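Long-range contact in protein pid-3 (Caenorhabditis elegans, PDB 7OCZ), which probably takes part in piRNA biogenesis and chromosome segregation through an RNA-recognition-motif-like domain: residues N13-S18 against V51-K56. Residues are numbered along the deposited sequence; the frame is centred on the assembly and turned at random.
Sequences NMLKIS and VALENK
With CG trans to its carbonyl carbon (chi1 -51°), N13 lays its carboxamide against the backbone of E54 and N55, and M14, turned the same way at chi1 and bent again at chi2 and chi3, folds its thioether over A52. N13 OD1 comes within 3.1 Å of N55 CA, and a water that donates to N13 OD1 accepts from K56 N, the first residue of helix 56-66. M14 SD rests 4.0 Å from A52 CB, on the sheet face that does not carry the helices. L15, V51 and I17 point to the other face, where I17 CG2 meets V51 CG2 at 3.9 Å; there L15 and L53 also meet and both pack on A62 of helix 56-66.

Between these two layers of side chains the strands run antiparallel. L15 and V51 form a hydrogen-bonded pair, L15 N to V51 O at 2.7 Å and V51 N to L15 O at 2.8 Å. M14 and A52 make the adjoining non-hydrogen-bonded pair, and the pairing carries on past it in L53 N to N13 O, 2.7 Å. Further backbone bonds on the other edge, K16 with S80 and S18 with Q78, place strand 14-18 between strands 48-52 and 75-81, one of the two central places in a ferredoxin-like βαββαβ fold. N55 is the N-cap of helix 56-66, its OD1 accepting from Q58 N. Direct backbone bonds therefore hold the strands in register, whereas the N13 side chain reaches the helix start indirectly, through one water, at the partly exposed end of a contact whose other side-chain meetings are apolar.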
ATOM      1  N   ASN A  13      -9.823  -7.710  13.875  1.00 26.94           N
ATOM      2  CA  ASN A  13      -8.964  -7.705  12.699  1.00 30.16           C
ATOM      3  C   ASN A  13      -8.029  -6.506  12.653  1.00 27.92           C
ATOM      4  O   ASN A  13      -7.317  -6.334  11.656  1.00 25.35           O
ATOM      5  CB  ASN A  13      -9.815  -7.731  11.419  1.00 30.43           C
ATOM      6  CG  ASN A  13     -10.851  -8.843  11.420  1.00 40.69           C
ATOM      7  OD1 ASN A  13     -10.691  -9.864  12.090  1.00 40.99           O
ATOM      8  ND2 ASN A  13     -11.923  -8.649  10.659  1.00 46.34           N
ATOM      9  N   MET A  14      -8.004  -5.682  13.698  1.00 22.31           N
ATOM     10  CA  MET A  14      -7.318  -4.399  13.671  1.00 25.54           C
ATOM     11  C   MET A  14      -5.951  -4.495  14.317  1.00 24.02           C
ATOM     12  O   MET A  14      -5.778  -5.166  15.336  1.00 21.75           O
ATOM     13  CB  MET A  14      -8.117  -3.322  14.398  1.00 22.30           C
ATOM     14  CG  MET A  14      -9.575  -3.366  14.093  1.00 35.59           C
ATOM     15  SD  MET A  14      -9.918  -2.414  12.629  1.00 53.14           S
ATOM     16  CE  MET A  14     -10.148  -0.797  13.367  1.00 55.45           C
ATOM     17  N   LEU A  15      -5.005  -3.777  13.739  1.00 20.26           N
ATOM     18  CA  LEU A  15      -3.637  -3.713  14.217  1.00 21.07           C
ATOM     19  C   LEU A  15      -3.323  -2.267  14.584  1.00 22.26           C
ATOM     20  O   LEU A  15      -3.730  -1.342  13.881  1.00 22.78           O
ATOM     21  CB  LEU A  15      -2.692  -4.214  13.117  1.00 23.04           C
ATOM     22  CG  LEU A  15      -1.196  -4.281  13.356  1.00 31.77           C
ATOM     23  CD1 LEU A  15      -0.993  -5.382  14.385  1.00 39.81           C
ATOM     24  CD2 LEU A  15      -0.453  -4.592  12.079  1.00 30.00           C
ATOM     25  N   LYS A  16      -2.617  -2.066  15.686  1.00 20.20           N
ATOM     26  CA  LYS A  16      -2.091  -0.758  16.051  1.00 19.97           C
ATOM     27  C   LYS A  16      -0.619  -0.708  15.675  1.00 21.70           C
ATOM     28  O   LYS A  16       0.136  -1.611  16.037  1.00 22.58           O
ATOM     29  CB  LYS A  16      -2.234  -0.507  17.553  1.00 27.04           C
ATOM     30  CG  LYS A  16      -3.643  -0.281  18.034  1.00 29.48           C
ATOM     31  CD  LYS A  16      -3.700  -0.338  19.561  1.00 35.06           C
ATOM     32  CE  LYS A  16      -3.379   0.994  20.188  1.00 34.84           C
ATOM     33  NZ  LYS A  16      -3.811   0.996  21.619  1.00 36.35           N
ATOM     34  N   ILE A  17      -0.205   0.346  14.976  1.00 20.31           N
ATOM     35  CA  ILE A  17       1.181   0.466  14.529  1.00 19.07           C
ATOM     36  C   ILE A  17       1.661   1.892  14.767  1.00 21.77           C
ATOM     37  O   ILE A  17       0.944   2.853  14.471  1.00 24.20           O
ATOM     38  CB  ILE A  17       1.337   0.052  13.049  1.00 20.01           C
ATOM     39  CG1 ILE A  17       2.800   0.148  12.600  1.00 23.16           C
ATOM     40  CG2 ILE A  17       0.400   0.856  12.148  1.00 19.87           C
ATOM     41  CD1 ILE A  17       3.105  -0.605  11.307  1.00 28.81           C
ATOM     42  N   SER A  18       2.860   2.033  15.331  1.00 21.66           N
ATOM     43  CA  SER A  18       3.427   3.356  15.560  1.00 19.73           C
ATOM     44  C   SER A  18       4.945   3.296  15.443  1.00 24.06           C
ATOM     45  O   SER A  18       5.547   2.219  15.440  1.00 22.32           O
ATOM     46  CB  SER A  18       3.019   3.916  16.927  1.00 28.27           C
ATOM     47  OG  SER A  18       3.588   3.159  17.978  1.00 28.61           O
ATOM     48  N   VAL A  51      -4.842  -0.204  11.559  1.00 19.33           N
ATOM     49  CA  VAL A  51      -4.882  -0.861  10.259  1.00 20.85           C
ATOM     50  C   VAL A  51      -5.778  -2.088  10.351  1.00 20.34           C
ATOM     51  O   VAL A  51      -5.611  -2.915  11.253  1.00 20.56           O
ATOM     52  CB  VAL A  51      -3.464  -1.253   9.794  1.00 18.63           C
ATOM     53  CG1 VAL A  51      -3.515  -2.012   8.480  1.00 19.79           C
ATOM     54  CG2 VAL A  51      -2.566  -0.022   9.693  1.00 24.40           C
ATOM     55  N   ALA A  52      -6.723  -2.209   9.422  1.00 21.32           N
ATOM     56  CA  ALA A  52      -7.611  -3.362   9.362  1.00 19.52           C
ATOM     57  C   ALA A  52      -6.968  -4.440   8.500  1.00 20.71           C
ATOM     58  O   ALA A  52      -6.694  -4.210   7.317  1.00 21.03           O
ATOM     59  CB  ALA A  52      -8.974  -2.973   8.794  1.00 25.16           C
ATOM     60  N   LEU A  53      -6.710  -5.601   9.094  1.00 18.49           N
ATOM     61  CA  LEU A  53      -6.232  -6.762   8.360  1.00 23.24           C
ATOM     62  C   LEU A  53      -7.397  -7.711   8.091  1.00 23.38           C
ATOM     63  O   LEU A  53      -8.563  -7.389   8.340  1.00 22.63           O
ATOM     64  CB  LEU A  53      -5.101  -7.457   9.114  1.00 19.74           C
ATOM     65  CG  LEU A  53      -3.864  -6.603   9.412  1.00 18.85           C
ATOM     66  CD1 LEU A  53      -2.760  -7.477   9.967  1.00 24.61           C
ATOM     67  CD2 LEU A  53      -3.391  -5.855   8.169  1.00 17.25           C
ATOM     68  N   GLU A  54      -7.077  -8.901   7.578  1.00 25.81           N
ATOM     69  CA  GLU A  54      -8.120  -9.836   7.164  1.00 33.24           C
ATOM     70  C   GLU A  54      -8.817 -10.468   8.365  1.00 32.88           C
ATOM     71  O   GLU A  54     -10.050 -10.530   8.416  1.00 29.90           O
ATOM     72  CB  GLU A  54      -7.522 -10.914   6.260  1.00 32.33           C
ATOM     73  CG  GLU A  54      -7.514 -10.559   4.785  1.00 37.97           C
ATOM     74  CD  GLU A  54      -8.914 -10.487   4.206  1.00 46.91           C
ATOM     75  OE1 GLU A  54      -9.419  -9.365   3.990  1.00 46.41           O
ATOM     76  OE2 GLU A  54      -9.520 -11.557   3.990  1.00 66.07           O
ATOM     77  N   ASN A  55      -8.049 -10.950   9.339  1.00 26.55           N
ATOM     78  CA  ASN A  55      -8.623 -11.621  10.500  1.00 26.13           C
ATOM     79  C   ASN A  55      -7.610 -11.592  11.637  1.00 26.83           C
ATOM     80  O   ASN A  55      -6.511 -11.048  11.504  1.00 24.87           O
ATOM     81  CB  ASN A  55      -9.036 -13.058  10.170  1.00 28.73           C
ATOM     82  CG  ASN A  55      -7.894 -13.882   9.604  1.00 31.15           C
ATOM     83  OD1 ASN A  55      -6.789 -13.912  10.149  1.00 26.24           O
ATOM     84  ND2 ASN A  55      -8.164 -14.570   8.498  1.00 32.01           N
ATOM     85  N   LYS A  56      -7.986 -12.225  12.754  1.00 28.99           N
ATOM     86  CA  LYS A  56      -7.156 -12.185  13.954  1.00 25.55           C
ATOM     87  C   LYS A  56      -5.874 -12.995  13.798  1.00 24.57           C
ATOM     88  O   LYS A  56      -4.895 -12.730  14.501  1.00 22.33           O
ATOM     89  CB  LYS A  56      -7.947 -12.692  15.157  1.00 27.48           C
ATOM     90  CG  LYS A  56      -8.401 -14.136  15.019  1.00 32.26           C
ATOM     91  CD  LYS A  56      -9.233 -14.577  16.215  1.00 32.44           C
ATOM     92  CE  LYS A  56      -9.835 -15.961  15.995  1.00 40.41           C
ATOM     93  NZ  LYS A  56     -11.020 -15.945  15.080  1.00 42.77           N
TER
HETATM   94  O   HOH W   1     -10.894 -12.516  12.816  1.00 35.69           O